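Local coordinates for putative adenosine kinase (Schistosoma mansoni, PDB 3VAS), which probably catalyses the ATP-dependent phosphorylation of adenosine to AMP as a kinase of the ribokinase (pfkB) family, at residues F187-C192 / T224-E229; I56-E61 / A216-Q221; K198-S203 / I231-I236. All coordinates share one frame; numbering follows the deposited sequence.

Contact 1: residues F187-C192 / T224-E229; sequences FVINTC and TKEVDE. With ADN (adenosine), chain C.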
loop_
_atom_site.group_PDB
_atom_site.type_symbol
_atom_site.label_atom_id
_atom_site.label_comp_id
_atom_site.label_asym_id
_atom_site.label_seq_id
_atom_site.Cartn_x
_atom_site.Cartn_y
_atom_site.Cartn_z
ATOM N N PHE A 187 -4.717 -3.864 2.983
ATOM C CA PHE A 187 -4.268 -4.215 4.328
ATOM C C PHE A 187 -5.169 -3.676 5.437
ATOM O O PHE A 187 -5.210 -4.232 6.534
ATOM C CB PHE A 187 -2.850 -3.694 4.560
ATOM C CG PHE A 187 -1.777 -4.493 3.870
ATOM C CD1 PHE A 187 -0.794 -3.856 3.128
ATOM C CD2 PHE A 187 -1.731 -5.873 3.988
ATOM C CE1 PHE A 187 0.202 -4.582 2.499
ATOM C CE2 PHE A 187 -0.736 -6.602 3.361
ATOM C CZ PHE A 187 0.230 -5.955 2.618
ATOM N N VAL A 188 -5.877 -2.589 5.153
ATOM C CA VAL A 188 -6.707 -1.928 6.160
ATOM C C VAL A 188 -8.011 -2.692 6.422
ATOM O O VAL A 188 -8.701 -2.451 7.414
ATOM C CB VAL A 188 -6.973 -0.460 5.768
ATOM C CG1 VAL A 188 -7.651 0.301 6.902
ATOM C CG2 VAL A 188 -5.657 0.210 5.410
ATOM N N ILE A 189 -8.331 -3.634 5.539
ATOM C CA ILE A 189 -9.464 -4.527 5.749
ATOM C C ILE A 189 -9.361 -5.220 7.110
ATOM O O ILE A 189 -10.370 -5.389 7.799
ATOM C CB ILE A 189 -9.573 -5.574 4.613
ATOM C CG1 ILE A 189 -10.058 -4.901 3.324
ATOM C CG2 ILE A 189 -10.514 -6.706 4.999
ATOM C CD1 ILE A 189 -9.894 -5.747 2.075
ATOM N N ASN A 190 -8.139 -5.581 7.508
ATOM C CA ASN A 190 -7.909 -6.287 8.770
ATOM C C ASN A 190 -8.020 -5.407 10.020
ATOM O O ASN A 190 -8.226 -5.911 11.127
ATOM C CB ASN A 190 -6.533 -6.963 8.779
ATOM C CG ASN A 190 -6.382 -8.018 7.693
ATOM O OD1 ASN A 190 -5.356 -8.076 7.016
ATOM N ND2 ASN A 190 -7.402 -8.858 7.525
ATOM N N THR A 191 -7.871 -4.099 9.854
ATOM C CA THR A 191 -7.773 -3.221 11.014
ATOM C C THR A 191 -8.992 -2.325 11.209
ATOM O O THR A 191 -9.434 -2.114 12.339
ATOM C CB THR A 191 -6.493 -2.354 10.968
ATOM O OG1 THR A 191 -6.436 -1.649 9.721
ATOM C CG2 THR A 191 -5.245 -3.226 11.111
ATOM N N CYS A 192 -9.533 -1.791 10.117
ATOM C CA CYS A 192 -10.667 -0.883 10.221
ATOM C C CYS A 192 -11.512 -0.857 8.954
ATOM O O CYS A 192 -11.611 0.169 8.280
ATOM C CB CYS A 192 -10.182 0.531 10.544
ATOM S SG CYS A 192 -11.501 1.659 11.008
ATOM N N THR A 224 -12.285 -12.095 0.695
ATOM C CA THR A 224 -12.790 -11.913 -0.656
ATOM C C THR A 224 -13.961 -10.938 -0.679
ATOM O O THR A 224 -13.994 -10.040 -1.514
ATOM C CB THR A 224 -13.240 -13.259 -1.262
ATOM O OG1 THR A 224 -12.291 -14.279 -0.929
ATOM C CG2 THR A 224 -13.361 -13.151 -2.766
ATOM N N LYS A 225 -14.908 -11.119 0.239
ATOM C CA LYS A 225 -16.081 -10.245 0.338
ATOM C C LYS A 225 -15.665 -8.782 0.443
ATOM O O LYS A 225 -16.177 -7.935 -0.284
ATOM C CB LYS A 225 -16.967 -10.659 1.530
ATOM C CG LYS A 225 -18.213 -9.792 1.796
ATOM C CD LYS A 225 -17.903 -8.584 2.706
ATOM C CE LYS A 225 -18.940 -8.385 3.806
ATOM N NZ LYS A 225 -18.634 -9.175 5.025
ATOM N N GLU A 226 -14.735 -8.491 1.351
ATOM C CA GLU A 226 -14.279 -7.117 1.573
ATOM C C GLU A 226 -13.522 -6.541 0.370
ATOM O O GLU A 226 -13.677 -5.361 0.038
ATOM C CB GLU A 226 -13.408 -7.017 2.831
ATOM C CG GLU A 226 -14.139 -7.264 4.161
ATOM C CD GLU A 226 -14.028 -8.707 4.640
ATOM O OE1 GLU A 226 -13.853 -9.608 3.793
ATOM O OE2 GLU A 226 -14.105 -8.939 5.864
ATOM N N VAL A 227 -12.692 -7.363 -0.271
ATOM C CA VAL A 227 -11.944 -6.905 -1.441
ATOM C C VAL A 227 -12.903 -6.525 -2.569
ATOM O O VAL A 227 -12.774 -5.460 -3.175
ATOM C CB VAL A 227 -10.930 -7.962 -1.950
ATOM C CG1 VAL A 227 -10.320 -7.525 -3.289
ATOM C CG2 VAL A 227 -9.834 -8.210 -0.909
ATOM N N ASP A 228 -13.877 -7.387 -2.835
ATOM C CA ASP A 228 -14.820 -7.131 -3.916
ATOM C C ASP A 228 -15.722 -5.949 -3.604
ATOM O O ASP A 228 -16.112 -5.204 -4.503
ATOM C CB ASP A 228 -15.652 -8.375 -4.232
ATOM C CG ASP A 228 -14.888 -9.389 -5.060
ATOM O OD1 ASP A 228 -13.822 -9.029 -5.611
ATOM O OD2 ASP A 228 -15.359 -10.540 -5.166
ATOM N N GLU A 229 -16.060 -5.773 -2.333
ATOM C CA GLU A 229 -16.873 -4.626 -1.962
ATOM C C GLU A 229 -16.093 -3.330 -2.181
ATOM O O GLU A 229 -16.631 -2.361 -2.718
ATOM C CB GLU A 229 -17.375 -4.724 -0.522
ATOM C CG GLU A 229 -18.293 -3.571 -0.148
ATOM C CD GLU A 229 -19.097 -3.826 1.117
ATOM O OE1 GLU A 229 -18.551 -4.405 2.081
ATOM O OE2 GLU A 229 -20.284 -3.440 1.144
HETATM O "O5'" ADN C . 5.062 -2.990 0.723
HETATM C "C5'" ADN C . 6.008 -3.160 1.777
HETATM C "C4'" ADN C . 5.503 -2.563 3.068
HETATM O "O4'" ADN C . 4.322 -3.259 3.495
HETATM C "C3'" ADN C . 6.465 -2.612 4.261
HETATM O "O3'" ADN C . 6.968 -1.300 4.524
HETATM C "C2'" ADN C . 5.580 -3.065 5.445
HETATM O "O2'" ADN C . 5.680 -2.256 6.597
HETATM C "C1'" ADN C . 4.167 -3.020 4.862
HETATM N N9 ADN C . 3.243 -4.003 5.429
HETATM C C8 ADN C . 3.485 -5.279 5.659
HETATM N N7 ADN C . 2.273 -5.855 6.265
HETATM C C5 ADN C . 1.300 -4.818 6.381
HETATM C C6 ADN C . 0.001 -4.807 6.879
HETATM N N6 ADN C . -0.576 -6.015 7.405
HETATM N N1 ADN C . -0.730 -3.625 6.873
HETATM C C2 ADN C . -0.184 -2.470 6.372
HETATM N N3 ADN C . 1.094 -2.481 5.878
HETATM C C4 ADN C . 1.836 -3.689 5.895
#
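Ile-189 meets the helix 224-229 with both branches because its chi1 of -72° sets CG1 beside the backbone N and leaves CG2 anti to that N, while Glu-226, with chi1 -67°, has CG anti to its own carbonyl carbon, beside the backbone N. CG2 of Ile-189 lies 3.6 Å from CB of Glu-226, a contact made by the aliphatic root of an acidic side chain. The same chi1 lays Glu-226 CG alongside that methyl, 3.8 Å from Ile-189 CG2, and the bend at chi2 (95°) only redirects the carboxylate end. The other branch ends in CD1, which sits 3.9 Å from CG2 of Val-227, the two side chains crossing at about a right angle. Ile-189 thus straddles two consecutive residues of one helix by van der Waals contact alone.

Phe-187 turns to adenosine instead. One face of its ring covers the base, with ADN C6 3.4 Å above the ring plane and offset toward the rim; CB of Phe-187 comes as close as 3.1 Å to ADN N1. Thr-191 OG1 is hydrogen-bonded to Asn-32 OD1, and Asn-32 ND2 bonds adenosine. An aromatic side chain laid against one purine face, backed by helix packing, marks the nucleoside pocket of this ribokinase-family enzyme.

Contact 2: residues I56-E61 / A216-Q221; sequences IVLAEE and APFLSQ. With ADN (adenosine), chain C.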
loop_
_atom_site.group_PDB
_atom_site.type_symbol
_atom_site.label_atom_id
_atom_site.label_comp_id
_atom_site.label_asym_id
_atom_site.label_seq_id
_atom_site.Cartn_x
_atom_site.Cartn_y
_atom_site.Cartn_z
ATOM N N ILE A 56 3.758 -11.888 2.595
ATOM C CA ILE A 56 3.547 -11.321 3.915
ATOM C C ILE A 56 2.471 -12.131 4.638
ATOM O O ILE A 56 1.455 -12.495 4.049
ATOM C CB ILE A 56 3.193 -9.805 3.841
ATOM C CG1 ILE A 56 3.072 -9.193 5.244
ATOM C CG2 ILE A 56 1.943 -9.571 3.004
ATOM C CD1 ILE A 56 1.663 -9.192 5.834
ATOM N N VAL A 57 2.718 -12.440 5.905
ATOM C CA VAL A 57 1.709 -13.071 6.742
ATOM C C VAL A 57 1.505 -12.264 8.019
ATOM O O VAL A 57 2.427 -11.594 8.499
ATOM C CB VAL A 57 2.072 -14.536 7.096
ATOM C CG1 VAL A 57 2.213 -15.361 5.833
ATOM C CG2 VAL A 57 3.351 -14.604 7.918
ATOM N N LEU A 58 0.289 -12.310 8.552
ATOM C CA LEU A 58 -0.005 -11.698 9.835
ATOM C C LEU A 58 0.405 -12.679 10.922
ATOM O O LEU A 58 -0.011 -13.839 10.899
ATOM C CB LEU A 58 -1.497 -11.384 9.944
ATOM C CG LEU A 58 -2.078 -10.411 8.909
ATOM C CD1 LEU A 58 -3.569 -10.215 9.124
ATOM C CD2 LEU A 58 -1.362 -9.066 8.943
ATOM N N ALA A 59 1.221 -12.215 11.865
ATOM C CA ALA A 59 1.719 -13.057 12.954
ATOM C C ALA A 59 0.613 -13.827 13.671
ATOM O O ALA A 59 -0.392 -13.253 14.090
ATOM C CB ALA A 59 2.511 -12.227 13.958
ATOM N N GLU A 60 0.805 -15.136 13.773
ATOM C CA GLU A 60 -0.004 -15.988 14.629
ATOM C C GLU A 60 0.883 -16.351 15.812
ATOM O O GLU A 60 2.036 -15.918 15.875
ATOM C CB GLU A 60 -0.434 -17.246 13.882
ATOM C CG GLU A 60 -1.208 -16.972 12.599
ATOM C CD GLU A 60 -1.439 -18.229 11.777
ATOM O OE1 GLU A 60 -1.718 -19.293 12.375
ATOM O OE2 GLU A 60 -1.330 -18.156 10.533
ATOM N N GLU A 61 0.364 -17.145 16.744
ATOM C CA GLU A 61 1.117 -17.450 17.959
ATOM C C GLU A 61 2.438 -18.162 17.656
ATOM O O GLU A 61 3.452 -17.901 18.305
ATOM C CB GLU A 61 0.273 -18.251 18.956
ATOM C CG GLU A 61 0.804 -18.199 20.386
ATOM C CD GLU A 61 1.008 -16.769 20.889
ATOM O OE1 GLU A 61 0.145 -15.904 20.614
ATOM O OE2 GLU A 61 2.036 -16.507 21.556
ATOM N N ALA A 216 -1.976 -7.931 -0.941
ATOM C CA ALA A 216 -1.428 -9.255 -0.632
ATOM C C ALA A 216 -2.412 -10.373 -0.995
ATOM O O ALA A 216 -3.625 -10.196 -0.879
ATOM C CB ALA A 216 -1.058 -9.344 0.845
ATOM N N PRO A 217 -1.888 -11.534 -1.419
ATOM C CA PRO A 217 -2.747 -12.660 -1.808
ATOM C C PRO A 217 -3.731 -13.111 -0.720
ATOM O O PRO A 217 -4.864 -13.444 -1.057
ATOM C CB PRO A 217 -1.740 -13.777 -2.120
ATOM C CG PRO A 217 -0.502 -13.048 -2.519
ATOM C CD PRO A 217 -0.460 -11.842 -1.615
ATOM N N PHE A 218 -3.326 -13.111 0.548
ATOM C CA PHE A 218 -4.213 -13.597 1.606
ATOM C C PHE A 218 -5.519 -12.801 1.714
ATOM O O PHE A 218 -6.545 -13.341 2.133
ATOM C CB PHE A 218 -3.498 -13.719 2.969
ATOM C CG PHE A 218 -3.238 -12.402 3.665
ATOM C CD1 PHE A 218 -4.213 -11.811 4.461
ATOM C CD2 PHE A 218 -1.999 -11.782 3.568
ATOM C CE1 PHE A 218 -3.971 -10.603 5.121
ATOM C CE2 PHE A 218 -1.745 -10.577 4.228
ATOM C CZ PHE A 218 -2.734 -9.987 5.003
ATOM N N LEU A 219 -5.480 -11.533 1.319
ATOM C CA LEU A 219 -6.673 -10.690 1.352
ATOM C C LEU A 219 -7.735 -11.161 0.362
ATOM O O LEU A 219 -8.912 -11.252 0.706
ATOM C CB LEU A 219 -6.318 -9.222 1.099
ATOM C CG LEU A 219 -5.525 -8.545 2.222
ATOM C CD1 LEU A 219 -4.950 -7.225 1.740
ATOM C CD2 LEU A 219 -6.389 -8.346 3.471
ATOM N N SER A 220 -7.325 -11.461 -0.867
ATOM C CA SER A 220 -8.269 -11.972 -1.856
ATOM C C SER A 220 -8.782 -13.365 -1.501
ATOM O O SER A 220 -9.891 -13.733 -1.875
ATOM C CB SER A 220 -7.645 -11.988 -3.249
ATOM O OG SER A 220 -7.464 -10.663 -3.714
ATOM N N GLN A 221 -7.974 -14.132 -0.777
ATOM C CA GLN A 221 -8.340 -15.503 -0.415
ATOM C C GLN A 221 -9.269 -15.561 0.796
ATOM O O GLN A 221 -10.276 -16.265 0.771
ATOM C CB GLN A 221 -7.089 -16.348 -0.155
ATOM C CG GLN A 221 -6.163 -16.470 -1.359
ATOM C CD GLN A 221 -4.811 -17.075 -1.012
ATOM O OE1 GLN A 221 -4.309 -16.908 0.101
ATOM N NE2 GLN A 221 -4.218 -17.783 -1.967
HETATM O "O5'" ADN C . 5.062 -2.990 0.723
HETATM C "C5'" ADN C . 6.008 -3.160 1.777
HETATM C "C4'" ADN C . 5.503 -2.563 3.068
HETATM O "O4'" ADN C . 4.322 -3.259 3.495
HETATM C "C3'" ADN C . 6.465 -2.612 4.261
HETATM O "O3'" ADN C . 6.968 -1.300 4.524
HETATM C "C2'" ADN C . 5.580 -3.065 5.445
HETATM O "O2'" ADN C . 5.680 -2.256 6.597
HETATM C "C1'" ADN C . 4.167 -3.020 4.862
HETATM N N9 ADN C . 3.243 -4.003 5.429
HETATM C C8 ADN C . 3.485 -5.279 5.659
HETATM N N7 ADN C . 2.273 -5.855 6.265
HETATM C C5 ADN C . 1.300 -4.818 6.381
HETATM C C6 ADN C . 0.001 -4.807 6.879
HETATM N N6 ADN C . -0.576 -6.015 7.405
HETATM N N1 ADN C . -0.730 -3.625 6.873
HETATM C C2 ADN C . -0.184 -2.470 6.372
HETATM N N3 ADN C . 1.094 -2.481 5.878
HETATM C C4 ADN C . 1.836 -3.689 5.895
#
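Ala-216, in the loop that leads into helix 217-222, directs its methyl at the strand 56-58: its CB lies 3.7 Å from CG2 of Ile-56. The same Ile-56 methyl also borders the ring of Phe-218, and so fills the angle between Ala-216 and Phe-218. Pro-217 turns to helix 241-250 instead, packing on Ser-242 and Ala-246.

Phe-218 carries most of the contact. Its chi1 of 75° puts CG between the backbone N and the carbonyl carbon, a less common choice in a helix, and this swings the ring out across the strand. Three parts of the ring are used. CD2 approaches the carbonyl O of Ile-56 at 3.6 Å, CE2 lies 4.0 Å from CD1 of the same residue, and CZ rests 4.0 Å from CG of Leu-58, whose side chain crosses the phenylalanine at about a right angle. Leu-219, next in sequence, does not reach the strand but sets its CG 3.9 Å above one face of the Phe-218 ring, so the ring is held from within its own helix as well.

The strand residues that meet Phe-218 also border adenosine: CD1 of Ile-56 is 3.4 Å from ADN N7, and CD2 of Leu-58 is 3.5 Å from ADN N6. Hydrocarbon therefore faces the purine's N7 and amino group here, and the direct contacts between the segments are mostly dispersive, apart from an aromatic C-H beside the Ile-56 carbonyl. Hydrogen bonds to the nucleoside come from residues such as Asp-36, Asn-86 and Asp-320, whereas Ile-56 and Leu-58 themselves offer the base hydrocarbon, so the part their side chains play in binding is one of shape and dispersion.

Contact 3: residues K198-S203 / I231-I236; sequences KIAKHS and ISYSNI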
loop_
_atom_site.group_PDB
_atom_site.type_symbol
_atom_site.label_atom_id
_atom_site.label_comp_id
_atom_site.label_asym_id
_atom_site.label_seq_id
_atom_site.Cartn_x
_atom_site.Cartn_y
_atom_site.Cartn_z
ATOM N N LYS A 198 -16.714 3.435 4.931
ATOM C CA LYS A 198 -17.376 4.724 5.061
ATOM C C LYS A 198 -16.745 5.756 4.126
ATOM O O LYS A 198 -17.454 6.488 3.439
ATOM C CB LYS A 198 -17.322 5.231 6.504
ATOM C CG LYS A 198 -18.398 6.263 6.806
ATOM C CD LYS A 198 -17.977 7.255 7.881
ATOM C CE LYS A 198 -19.007 8.382 7.997
ATOM N NZ LYS A 198 -18.510 9.551 8.773
ATOM N N ILE A 199 -15.417 5.808 4.098
ATOM C CA ILE A 199 -14.718 6.749 3.227
ATOM C C ILE A 199 -14.968 6.427 1.753
ATOM O O ILE A 199 -15.165 7.326 0.943
ATOM C CB ILE A 199 -13.203 6.786 3.519
ATOM C CG1 ILE A 199 -12.952 7.405 4.894
ATOM C CG2 ILE A 199 -12.464 7.582 2.448
ATOM C CD1 ILE A 199 -11.499 7.394 5.319
ATOM N N ALA A 200 -14.979 5.139 1.418
ATOM C CA ALA A 200 -15.241 4.705 0.049
ATOM C C ALA A 200 -16.623 5.146 -0.442
ATOM O O ALA A 200 -16.772 5.604 -1.575
ATOM C CB ALA A 200 -15.086 3.193 -0.073
ATOM N N LYS A 201 -17.631 5.006 0.413
ATOM C CA LYS A 201 -18.980 5.454 0.077
ATOM C C LYS A 201 -19.042 6.971 -0.095
ATOM O O LYS A 201 -19.727 7.469 -0.989
ATOM C CB LYS A 201 -19.989 5.001 1.133
ATOM C CG LYS A 201 -20.183 3.501 1.181
ATOM C CD LYS A 201 -21.112 3.092 2.302
ATOM C CE LYS A 201 -21.280 1.585 2.332
ATOM N NZ LYS A 201 -22.016 1.147 3.548
ATOM N N HIS A 202 -18.331 7.696 0.765
ATOM C CA HIS A 202 -18.257 9.150 0.652
ATOM C C HIS A 202 -17.658 9.558 -0.693
ATOM O O HIS A 202 -18.155 10.473 -1.350
ATOM C CB HIS A 202 -17.438 9.746 1.798
ATOM C CG HIS A 202 -17.097 11.191 1.606
ATOM N ND1 HIS A 202 -17.927 12.215 2.011
ATOM C CD2 HIS A 202 -16.017 11.784 1.042
ATOM C CE1 HIS A 202 -17.372 13.375 1.708
ATOM N NE2 HIS A 202 -16.213 13.142 1.120
ATOM N N SER A 203 -16.594 8.871 -1.098
ATOM C CA SER A 203 -15.941 9.146 -2.375
ATOM C C SER A 203 -16.891 8.961 -3.558
ATOM O O SER A 203 -17.046 9.861 -4.382
ATOM C CB SER A 203 -14.698 8.267 -2.551
ATOM O OG SER A 203 -14.091 8.474 -3.820
ATOM N N ILE A 231 -13.546 -2.854 -4.284
ATOM C CA ILE A 231 -13.424 -2.660 -5.723
ATOM C C ILE A 231 -14.650 -1.927 -6.273
ATOM O O ILE A 231 -14.524 -1.065 -7.148
ATOM C CB ILE A 231 -13.201 -3.998 -6.466
ATOM C CG1 ILE A 231 -11.827 -4.576 -6.112
ATOM C CG2 ILE A 231 -13.307 -3.810 -7.967
ATOM C CD1 ILE A 231 -11.536 -5.915 -6.757
ATOM N N SER A 232 -15.827 -2.228 -5.724
ATOM C CA SER A 232 -17.065 -1.634 -6.236
ATOM C C SER A 232 -17.189 -0.126 -5.960
ATOM O O SER A 232 -18.081 0.530 -6.497
ATOM C CB SER A 232 -18.312 -2.411 -5.763
ATOM O OG SER A 232 -18.644 -2.134 -4.410
ATOM N N TYR A 233 -16.288 0.418 -5.142
ATOM C CA TYR A 233 -16.230 1.866 -4.918
ATOM C C TYR A 233 -14.936 2.468 -5.471
ATOM O O TYR A 233 -14.728 3.681 -5.404
ATOM C CB TYR A 233 -16.334 2.201 -3.424
ATOM C CG TYR A 233 -17.634 1.783 -2.765
ATOM C CD1 TYR A 233 -17.772 0.522 -2.199
ATOM C CD2 TYR A 233 -18.714 2.653 -2.702
ATOM C CE1 TYR A 233 -18.954 0.134 -1.593
ATOM C CE2 TYR A 233 -19.902 2.276 -2.099
ATOM C CZ TYR A 233 -20.016 1.013 -1.545
ATOM O OH TYR A 233 -21.192 0.625 -0.944
ATOM N N SER A 234 -14.065 1.620 -6.010
ATOM C CA SER A 234 -12.742 2.064 -6.436
ATOM C C SER A 234 -12.727 2.516 -7.889
ATOM O O SER A 234 -13.240 1.823 -8.765
ATOM C CB SER A 234 -11.716 0.950 -6.237
ATOM O OG SER A 234 -11.663 0.546 -4.882
ATOM N N ASN A 235 -12.139 3.681 -8.138
ATOM C CA ASN A 235 -11.953 4.163 -9.500
ATOM C C ASN A 235 -10.679 3.603 -10.111
ATOM O O ASN A 235 -10.577 3.452 -11.329
ATOM C CB ASN A 235 -11.917 5.687 -9.525
ATOM C CG ASN A 235 -13.104 6.302 -8.827
ATOM O OD1 ASN A 235 -13.064 6.564 -7.621
ATOM N ND2 ASN A 235 -14.177 6.526 -9.576
ATOM N N ILE A 236 -9.705 3.302 -9.256
ATOM C CA ILE A 236 -8.434 2.733 -9.694
ATOM C C ILE A 236 -8.026 1.589 -8.767
ATOM O O ILE A 236 -8.066 1.732 -7.543
ATOM C CB ILE A 236 -7.306 3.794 -9.704
ATOM C CG1 ILE A 236 -7.705 5.005 -10.554
ATOM C CG2 ILE A 236 -5.998 3.197 -10.216
ATOM C CD1 ILE A 236 -6.624 6.066 -10.648
HETATM O O HOH W 1 -15.017 6.676 -5.648
#
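Tyr-233 lays its side chain across the helix 198-203, overlapping Ala-200 at its root and Lys-201 along its length. Its CB touches CB of Ala-200 at 3.7 Å, and CD2 of the ring lies the same distance from the Ala-200 carbonyl O. Farther out, CG of Lys-201 comes within 3.5 Å of CE2. The lysine chain, extended beyond CG, then runs obliquely past the hydroxyl end of the ring until its CE stands 3.4 Å from the phenol OH. A chi1 of -62° on Tyr-233 places CG beside the backbone N, and from there the ring reaches past the small alanine to the lysine methylenes.

The tyrosine projects from a type I beta turn, Ile-231 to Ser-234, closed by a backbone bond from Ser-234 N to Ile-231 O; the turn begins at the last residue of helix 224-231 and leads toward strand 236-240. Around the turn, Ser-234 OG hydrogen-bonds Met-230 O.

One helical turn on from Ala-200, the contact becomes polar. Ser-203 OG and Asn-235 OD1 are 4.4 Å apart, too far for a direct bond, and a water fills the interval. It lies 2.7 Å from Ser-203 OG and is also within hydrogen-bonding distance of Tyr-233 O and Asn-235 OD1, although it cannot serve every nearby acceptor at once. Asn-235 OD1 also accepts a bond from the backbone N of Phe-210 in strand 209-213.

The chemistry is thus divided in two: the aliphatic part of a surface lysine packs against an aromatic ring at one end, while at the other a shared water joins helix to loop through polar atoms.

Overall arrangement
Adenosine ties contacts 1 and 2 together: Phe-187 of the former and Ile-56 with Leu-58 of the latter line the base from different parts of the chain. Their centres are about 12 Å apart, and they touch directly, with Asn-190 OD1 3.4 Å from CE1 of Phe-218 and Phe-187 N 3.6 Å from CD1 of Leu-219. Helices 217-222 and 224-231 also follow one another in sequence. Contact 3 is joined to contact 1 through helix 189-205, whose start packs by the pocket and whose later turns meet the 231-236 loop; the two centres are likewise about 12 Å apart. Contact 2 lies about 23 Å from contact 3, centre to centre, without touching it.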